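Long-range contact in fucoxanthin chlorophyll a/c-binding protein Lhcq10 (Chaetoceros gracilis, PDB 6L4U), which probably harvests light for photosystem I in a diatom, holding chlorophylls a and c and fucoxanthin within a three-helix membrane antenna fold: residues Z[71-85]-Z[156-168]. Residues are numbered along the deposited sequence; the frame is centred on the assembly and turned at random.
Sequences ETNSATIGFLRQSEI and KHYMRGGKPGAFP. With CLA (chlorophyll a), chain B.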
loop_
_atom_site.group_PDB
_atom_site.type_symbol
_atom_site.label_atom_id
_atom_site.label_comp_id
_atom_site.label_asym_id
_atom_site.label_seq_id
_atom_site.Cartn_x
_atom_site.Cartn_y
_atom_site.Cartn_z
ATOM N N GLU Z 71 -22.840 74.912 39.826
ATOM C CA GLU Z 71 -24.102 75.022 40.547
ATOM C C GLU Z 71 -25.077 75.940 39.809
ATOM O O GLU Z 71 -26.074 75.478 39.244
ATOM C CB GLU Z 71 -23.838 75.581 41.940
ATOM C CG GLU Z 71 -22.995 74.871 42.994
ATOM C CD GLU Z 71 -23.640 73.635 43.549
ATOM O OE1 GLU Z 71 -24.654 73.812 44.234
ATOM O OE2 GLU Z 71 -22.969 72.591 43.680
ATOM N N THR Z 72 -24.766 77.238 39.790
ATOM C CA THR Z 72 -25.370 78.353 39.056
ATOM C C THR Z 72 -24.579 79.577 39.494
ATOM O O THR Z 72 -23.748 79.492 40.401
ATOM C CB THR Z 72 -26.871 78.570 39.313
ATOM O OG1 THR Z 72 -27.365 79.599 38.449
ATOM C CG2 THR Z 72 -27.127 78.948 40.755
ATOM N N ASN Z 73 -24.845 80.721 38.860
ATOM C CA ASN Z 73 -24.148 81.941 39.263
ATOM C C ASN Z 73 -24.615 82.435 40.628
ATOM O O ASN Z 73 -23.817 82.985 41.394
ATOM C CB ASN Z 73 -24.369 83.051 38.239
ATOM C CG ASN Z 73 -23.558 84.297 38.548
ATOM O OD1 ASN Z 73 -22.429 84.224 39.033
ATOM N ND2 ASN Z 73 -24.195 85.450 38.398
ATOM N N SER Z 74 -25.897 82.252 40.948
ATOM C CA SER Z 74 -26.446 82.781 42.189
ATOM C C SER Z 74 -26.066 81.958 43.410
ATOM O O SER Z 74 -26.184 82.453 44.534
ATOM C CB SER Z 74 -27.969 82.871 42.093
ATOM O OG SER Z 74 -28.361 83.908 41.210
ATOM N N ALA Z 75 -25.628 80.715 43.226
ATOM C CA ALA Z 75 -25.202 79.903 44.357
ATOM C C ALA Z 75 -23.737 80.113 44.694
ATOM O O ALA Z 75 -23.364 80.053 45.871
ATOM C CB ALA Z 75 -25.458 78.420 44.079
ATOM N N THR Z 76 -22.900 80.357 43.686
ATOM C CA THR Z 76 -21.500 80.651 43.942
ATOM C C THR Z 76 -21.295 82.088 44.380
ATOM O O THR Z 76 -20.251 82.403 44.955
ATOM C CB THR Z 76 -20.657 80.386 42.699
ATOM O OG1 THR Z 76 -20.905 81.406 41.726
ATOM C CG2 THR Z 76 -21.049 79.055 42.112
ATOM N N ILE Z 77 -22.265 82.966 44.115
ATOM C CA ILE Z 77 -22.183 84.326 44.627
ATOM C C ILE Z 77 -22.459 84.339 46.132
ATOM O O ILE Z 77 -22.111 85.310 46.814
ATOM C CB ILE Z 77 -23.163 85.269 43.897
ATOM C CG1 ILE Z 77 -22.700 86.720 43.884
ATOM C CG2 ILE Z 77 -24.537 85.290 44.486
ATOM C CD1 ILE Z 77 -22.867 87.371 42.574
ATOM N N GLY Z 78 -23.091 83.288 46.667
ATOM C CA GLY Z 78 -23.156 83.115 48.105
ATOM C C GLY Z 78 -21.930 82.424 48.653
ATOM O O GLY Z 78 -21.603 82.583 49.832
ATOM N N PHE Z 79 -21.245 81.643 47.815
ATOM C CA PHE Z 79 -19.943 81.108 48.190
ATOM C C PHE Z 79 -18.914 82.223 48.304
ATOM O O PHE Z 79 -18.098 82.230 49.233
ATOM C CB PHE Z 79 -19.490 80.061 47.165
ATOM C CG PHE Z 79 -18.241 79.315 47.556
ATOM C CD1 PHE Z 79 -18.324 78.142 48.281
ATOM C CD2 PHE Z 79 -16.985 79.774 47.175
ATOM C CE1 PHE Z 79 -17.186 77.452 48.635
ATOM C CE2 PHE Z 79 -15.844 79.093 47.536
ATOM C CZ PHE Z 79 -15.944 77.933 48.263
ATOM N N LEU Z 80 -18.923 83.158 47.351
ATOM C CA LEU Z 80 -17.972 84.262 47.380
ATOM C C LEU Z 80 -18.256 85.214 48.530
ATOM O O LEU Z 80 -17.323 85.799 49.093
ATOM C CB LEU Z 80 -17.999 85.024 46.057
ATOM C CG LEU Z 80 -17.526 84.303 44.799
ATOM C CD1 LEU Z 80 -17.589 85.243 43.611
ATOM C CD2 LEU Z 80 -16.132 83.763 44.995
ATOM N N ARG Z 81 -19.529 85.380 48.890
ATOM C CA ARG Z 81 -19.870 86.219 50.032
ATOM C C ARG Z 81 -19.458 85.562 51.340
ATOM O O ARG Z 81 -18.961 86.243 52.243
ATOM C CB ARG Z 81 -21.363 86.515 50.038
ATOM C CG ARG Z 81 -21.770 87.634 49.123
ATOM C CD ARG Z 81 -23.251 87.896 49.246
ATOM N NE ARG Z 81 -23.602 88.308 50.599
ATOM C CZ ARG Z 81 -24.846 88.400 51.050
ATOM N NH1 ARG Z 81 -25.072 88.787 52.297
ATOM N NH2 ARG Z 81 -25.865 88.115 50.252
ATOM N N GLN Z 82 -19.663 84.247 51.459
ATOM C CA GLN Z 82 -19.248 83.521 52.657
ATOM C C GLN Z 82 -17.744 83.559 52.819
ATOM O O GLN Z 82 -17.232 83.682 53.933
ATOM C CB GLN Z 82 -19.524 82.051 52.537
ATOM C CG GLN Z 82 -19.819 81.187 53.695
ATOM C CD GLN Z 82 -19.889 81.657 55.115
ATOM O OE1 GLN Z 82 -19.077 82.370 55.698
ATOM N NE2 GLN Z 82 -21.024 81.276 55.677
ATOM N N SER Z 83 -17.024 83.350 51.715
ATOM C CA SER Z 83 -15.574 83.269 51.777
ATOM C C SER Z 83 -14.957 84.625 52.068
ATOM O O SER Z 83 -13.911 84.694 52.714
ATOM C CB SER Z 83 -15.015 82.706 50.474
ATOM O OG SER Z 83 -13.601 82.720 50.489
ATOM N N GLU Z 84 -15.590 85.707 51.608
ATOM C CA GLU Z 84 -15.106 87.041 51.945
ATOM C C GLU Z 84 -15.369 87.362 53.408
ATOM O O GLU Z 84 -14.508 87.930 54.090
ATOM C CB GLU Z 84 -15.768 88.086 51.051
ATOM C CG GLU Z 84 -15.336 89.509 51.356
ATOM C CD GLU Z 84 -15.936 90.517 50.407
ATOM O OE1 GLU Z 84 -15.172 91.328 49.848
ATOM O OE2 GLU Z 84 -17.169 90.502 50.222
ATOM N N ILE Z 85 -16.555 87.000 53.898
ATOM C CA ILE Z 85 -16.909 87.244 55.291
ATOM C C ILE Z 85 -16.044 86.396 56.217
ATOM O O ILE Z 85 -15.555 86.883 57.241
ATOM C CB ILE Z 85 -18.417 86.988 55.489
ATOM C CG1 ILE Z 85 -19.232 88.139 54.902
ATOM C CG2 ILE Z 85 -18.774 86.837 56.940
ATOM C CD1 ILE Z 85 -20.681 87.785 54.659
ATOM N N LYS Z 156 -29.127 76.287 57.565
ATOM C CA LYS Z 156 -29.280 76.570 56.151
ATOM C C LYS Z 156 -27.997 77.135 55.568
ATOM O O LYS Z 156 -27.216 77.801 56.252
ATOM C CB LYS Z 156 -30.513 77.431 55.923
ATOM C CG LYS Z 156 -30.718 78.326 54.874
ATOM C CD LYS Z 156 -31.901 77.468 54.356
ATOM C CE LYS Z 156 -32.092 77.310 52.892
ATOM N NZ LYS Z 156 -33.116 78.402 52.757
ATOM N N HIS Z 157 -27.765 76.784 54.310
ATOM C CA HIS Z 157 -26.470 76.925 53.671
ATOM C C HIS Z 157 -26.436 78.143 52.766
ATOM O O HIS Z 157 -27.446 78.549 52.188
ATOM C CB HIS Z 157 -26.133 75.676 52.864
ATOM C CG HIS Z 157 -24.677 75.531 52.555
ATOM N ND1 HIS Z 157 -24.144 75.858 51.328
ATOM C CD2 HIS Z 157 -23.651 75.061 53.300
ATOM C CE1 HIS Z 157 -22.846 75.613 51.336
ATOM N NE2 HIS Z 157 -22.521 75.126 52.520
ATOM N N TYR Z 158 -25.244 78.703 52.632
ATOM C CA TYR Z 158 -25.033 79.942 51.906
ATOM C C TYR Z 158 -25.083 79.765 50.395
ATOM O O TYR Z 158 -25.239 80.759 49.680
ATOM C CB TYR Z 158 -23.695 80.547 52.319
ATOM C CG TYR Z 158 -22.533 79.579 52.286
ATOM C CD1 TYR Z 158 -22.201 78.804 53.403
ATOM C CD2 TYR Z 158 -21.751 79.454 51.146
ATOM C CE1 TYR Z 158 -21.122 77.946 53.374
ATOM C CE2 TYR Z 158 -20.681 78.590 51.106
ATOM C CZ TYR Z 158 -20.370 77.843 52.220
ATOM O OH TYR Z 158 -19.300 76.984 52.177
ATOM N N MET Z 159 -24.957 78.532 49.891
ATOM C CA MET Z 159 -25.146 78.261 48.470
ATOM C C MET Z 159 -26.566 77.844 48.137
ATOM O O MET Z 159 -26.790 77.063 47.203
ATOM C CB MET Z 159 -24.152 77.222 47.956
ATOM C CG MET Z 159 -22.715 77.577 48.198
ATOM S SD MET Z 159 -21.647 76.397 47.382
ATOM C CE MET Z 159 -21.795 76.987 45.694
ATOM N N ARG Z 160 -27.530 78.379 48.874
ATOM C CA ARG Z 160 -28.951 78.081 48.803
ATOM C C ARG Z 160 -29.633 79.400 49.126
ATOM O O ARG Z 160 -29.079 80.459 48.803
ATOM C CB ARG Z 160 -29.363 76.981 49.785
ATOM C CG ARG Z 160 -28.783 75.594 49.514
ATOM C CD ARG Z 160 -29.364 74.973 48.256
ATOM N NE ARG Z 160 -28.552 73.857 47.781
ATOM C CZ ARG Z 160 -27.702 73.930 46.763
ATOM N NH1 ARG Z 160 -27.003 72.865 46.400
ATOM N NH2 ARG Z 160 -27.555 75.069 46.103
ATOM N N GLY Z 161 -30.865 79.352 49.632
ATOM C CA GLY Z 161 -31.375 80.447 50.440
ATOM C C GLY Z 161 -30.327 80.816 51.470
ATOM O O GLY Z 161 -29.918 79.976 52.269
ATOM N N GLY Z 162 -29.866 82.058 51.452
ATOM C CA GLY Z 162 -28.507 82.327 51.874
ATOM C C GLY Z 162 -28.285 82.751 53.308
ATOM O O GLY Z 162 -28.236 81.912 54.213
ATOM N N LYS Z 163 -28.123 84.060 53.498
ATOM C CA LYS Z 163 -27.564 84.730 54.664
ATOM C C LYS Z 163 -26.193 84.145 54.994
ATOM O O LYS Z 163 -26.061 83.347 55.934
ATOM C CB LYS Z 163 -28.486 84.642 55.876
ATOM C CG LYS Z 163 -28.071 85.630 56.917
ATOM C CD LYS Z 163 -28.512 87.015 56.569
ATOM C CE LYS Z 163 -28.059 87.862 57.692
ATOM N NZ LYS Z 163 -29.222 88.090 58.542
ATOM N N PRO Z 164 -25.159 84.478 54.222
ATOM C CA PRO Z 164 -23.826 83.955 54.522
ATOM C C PRO Z 164 -23.217 84.646 55.729
ATOM O O PRO Z 164 -23.510 85.805 56.029
ATOM C CB PRO Z 164 -23.036 84.264 53.249
ATOM C CG PRO Z 164 -23.674 85.491 52.733
ATOM C CD PRO Z 164 -25.133 85.408 53.080
ATOM N N GLY Z 165 -22.359 83.910 56.427
ATOM C CA GLY Z 165 -21.793 84.361 57.672
ATOM C C GLY Z 165 -22.636 84.058 58.890
ATOM O O GLY Z 165 -22.120 84.106 60.012
ATOM N N ALA Z 166 -23.915 83.745 58.701
ATOM C CA ALA Z 166 -24.814 83.418 59.802
ATOM C C ALA Z 166 -24.453 82.046 60.343
ATOM O O ALA Z 166 -24.779 81.023 59.739
ATOM C CB ALA Z 166 -26.263 83.458 59.334
ATOM N N PHE Z 167 -23.766 82.019 61.473
ATOM C CA PHE Z 167 -23.439 80.749 62.097
ATOM C C PHE Z 167 -24.695 80.154 62.715
ATOM O O PHE Z 167 -25.388 80.838 63.479
ATOM C CB PHE Z 167 -22.365 80.914 63.160
ATOM C CG PHE Z 167 -21.531 79.691 63.365
ATOM C CD1 PHE Z 167 -21.891 78.740 64.305
ATOM C CD2 PHE Z 167 -20.386 79.487 62.617
ATOM C CE1 PHE Z 167 -21.122 77.608 64.495
ATOM C CE2 PHE Z 167 -19.614 78.360 62.801
ATOM C CZ PHE Z 167 -19.983 77.420 63.742
ATOM N N PRO Z 168 -25.037 78.911 62.388
ATOM C CA PRO Z 168 -26.204 78.278 63.009
ATOM C C PRO Z 168 -25.957 78.018 64.483
ATOM O O PRO Z 168 -24.853 77.646 64.889
ATOM C CB PRO Z 168 -26.349 76.969 62.227
ATOM C CG PRO Z 168 -24.987 76.729 61.646
ATOM C CD PRO Z 168 -24.421 78.066 61.355
HETATM MG MG CLA B . -13.881 91.604 48.178
HETATM C CHA CLA B . -16.440 92.846 46.208
HETATM C CHB CLA B . -14.953 88.489 47.451
HETATM C CHC CLA B . -11.161 90.443 49.825
HETATM C CHD CLA B . -12.576 95.051 48.461
HETATM N NA CLA B . -15.389 90.797 47.013
HETATM C C1A CLA B . -16.337 91.357 46.357
HETATM C C2A CLA B . -17.328 90.430 45.692
HETATM C C3A CLA B . -16.853 89.075 46.163
HETATM C C4A CLA B . -15.647 89.491 46.932
HETATM C CMA CLA B . -17.863 88.536 47.163
HETATM C CAA CLA B . -17.216 90.431 44.149
HETATM C CBA CLA B . -15.990 89.772 43.495
HETATM C CGA CLA B . -14.725 90.592 43.644
HETATM O O1A CLA B . -14.600 91.669 43.094
HETATM O O2A CLA B . -13.643 90.139 44.498
HETATM N NB CLA B . -13.155 89.734 48.548
HETATM C C1B CLA B . -13.740 88.578 48.260
HETATM C C2B CLA B . -13.090 87.370 48.821
HETATM C C3B CLA B . -11.949 87.968 49.542
HETATM C C4B CLA B . -12.089 89.432 49.293
HETATM C CMB CLA B . -13.487 85.926 48.695
HETATM C CAB CLA B . -10.900 87.269 50.317
HETATM C CBB CLA B . -9.671 87.184 49.858
HETATM N NC CLA B . -12.225 92.560 48.938
HETATM C C1C CLA B . -11.257 91.902 49.608
HETATM C C2C CLA B . -10.196 92.778 50.167
HETATM C C3C CLA B . -10.621 94.128 49.760
HETATM C C4C CLA B . -11.878 93.871 49.014
HETATM C CMC CLA B . -8.976 92.407 50.957
HETATM C CAC CLA B . -9.934 95.441 50.034
HETATM C CBC CLA B . -9.025 95.683 48.848
HETATM N ND CLA B . -14.269 93.485 47.510
HETATM C C1D CLA B . -13.818 94.832 47.721
HETATM C C2D CLA B . -14.685 95.895 47.152
HETATM C C3D CLA B . -15.752 95.058 46.552
HETATM C C4D CLA B . -15.435 93.736 46.804
HETATM C CMD CLA B . -14.699 97.395 47.079
HETATM C CAD CLA B . -17.014 95.095 45.778
HETATM O OBD CLA B . -17.617 96.154 45.374
HETATM C CBD CLA B . -17.483 93.710 45.579
HETATM C CGD CLA B . -18.776 93.553 46.325
HETATM O O1D CLA B . -19.806 93.329 45.716
HETATM O O2D CLA B . -18.829 93.643 47.774
HETATM C CED CLA B . -20.018 93.232 48.451
HETATM C C1 CLA B . -12.513 89.446 43.974
HETATM C C2 CLA B . -11.999 88.567 45.086
HETATM C C3 CLA B . -10.842 87.893 45.034
HETATM C C4 CLA B . -10.456 87.071 46.225
HETATM C C5 CLA B . -9.961 87.940 43.808
HETATM C C6 CLA B . -8.714 87.067 43.901
HETATM C C7 CLA B . -7.521 87.848 43.368
HETATM C C8 CLA B . -6.196 87.129 43.578
HETATM C C9 CLA B . -5.053 88.109 43.334
HETATM C C10 CLA B . -6.142 85.915 42.654
HETATM C C11 CLA B . -4.742 85.325 42.489
HETATM C C12 CLA B . -4.299 84.505 43.694
HETATM C C13 CLA B . -3.923 83.095 43.265
HETATM C C14 CLA B . -5.189 82.281 43.034
HETATM C C15 CLA B . -3.016 82.476 44.324
HETATM C C16 CLA B . -2.502 81.081 43.978
HETATM C C17 CLA B . -3.002 80.049 44.988
HETATM C C18 CLA B . -1.881 79.196 45.570
HETATM C C19 CLA B . -2.435 78.199 46.578
HETATM C C20 CLA B . -0.797 80.056 46.207
#
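Tyr158 lays its ring against helix 73-102 where Gln82 CG stands over the ring centre, a CH-pi contact of 3.3 Å to the centroid. His157 CE1 covers the opposite face, and Phe79 CD1 meets the edge at Tyr158 CE2, 3.7 Å away. An alanine at Tyr158 would probably leave Gln82 CG and the His157 ring without the flat surface between them and open a gap beside Phe79. Met159 runs alongside Phe79 in an oblique Met-aromatic contact, Met159 SD 3.9 Å from Phe79 CD1; its bent last torsion (77°) brings CE near Ala75 O. Gly78 CA makes a CA-H...O contact with Tyr158 O, where a beta carbon would collide. One helical turn on, the Arg81 guanidinium sets one face against Pro164, whose CG is 3.3 Å above its plane, off-centre; a turn further, Ile85 CD1 reaches Pro164 O. At the polar edge, Arg160 NH1 gives Glu71 OE1 a weak, salt-bridging hydrogen bond of 3.3 Å, guanidinium and carboxylate nearly coplanar. Packing, with little hydrogen bonding, thus fits an irregular loop to a helix. Phe79, His157, Met159 and Arg160 touch a chlorophyll c1; Glu84 ligates a chlorophyll a magnesium and bonds Arg211 of helix 196-223, while Arg81 packs on helix 42-51.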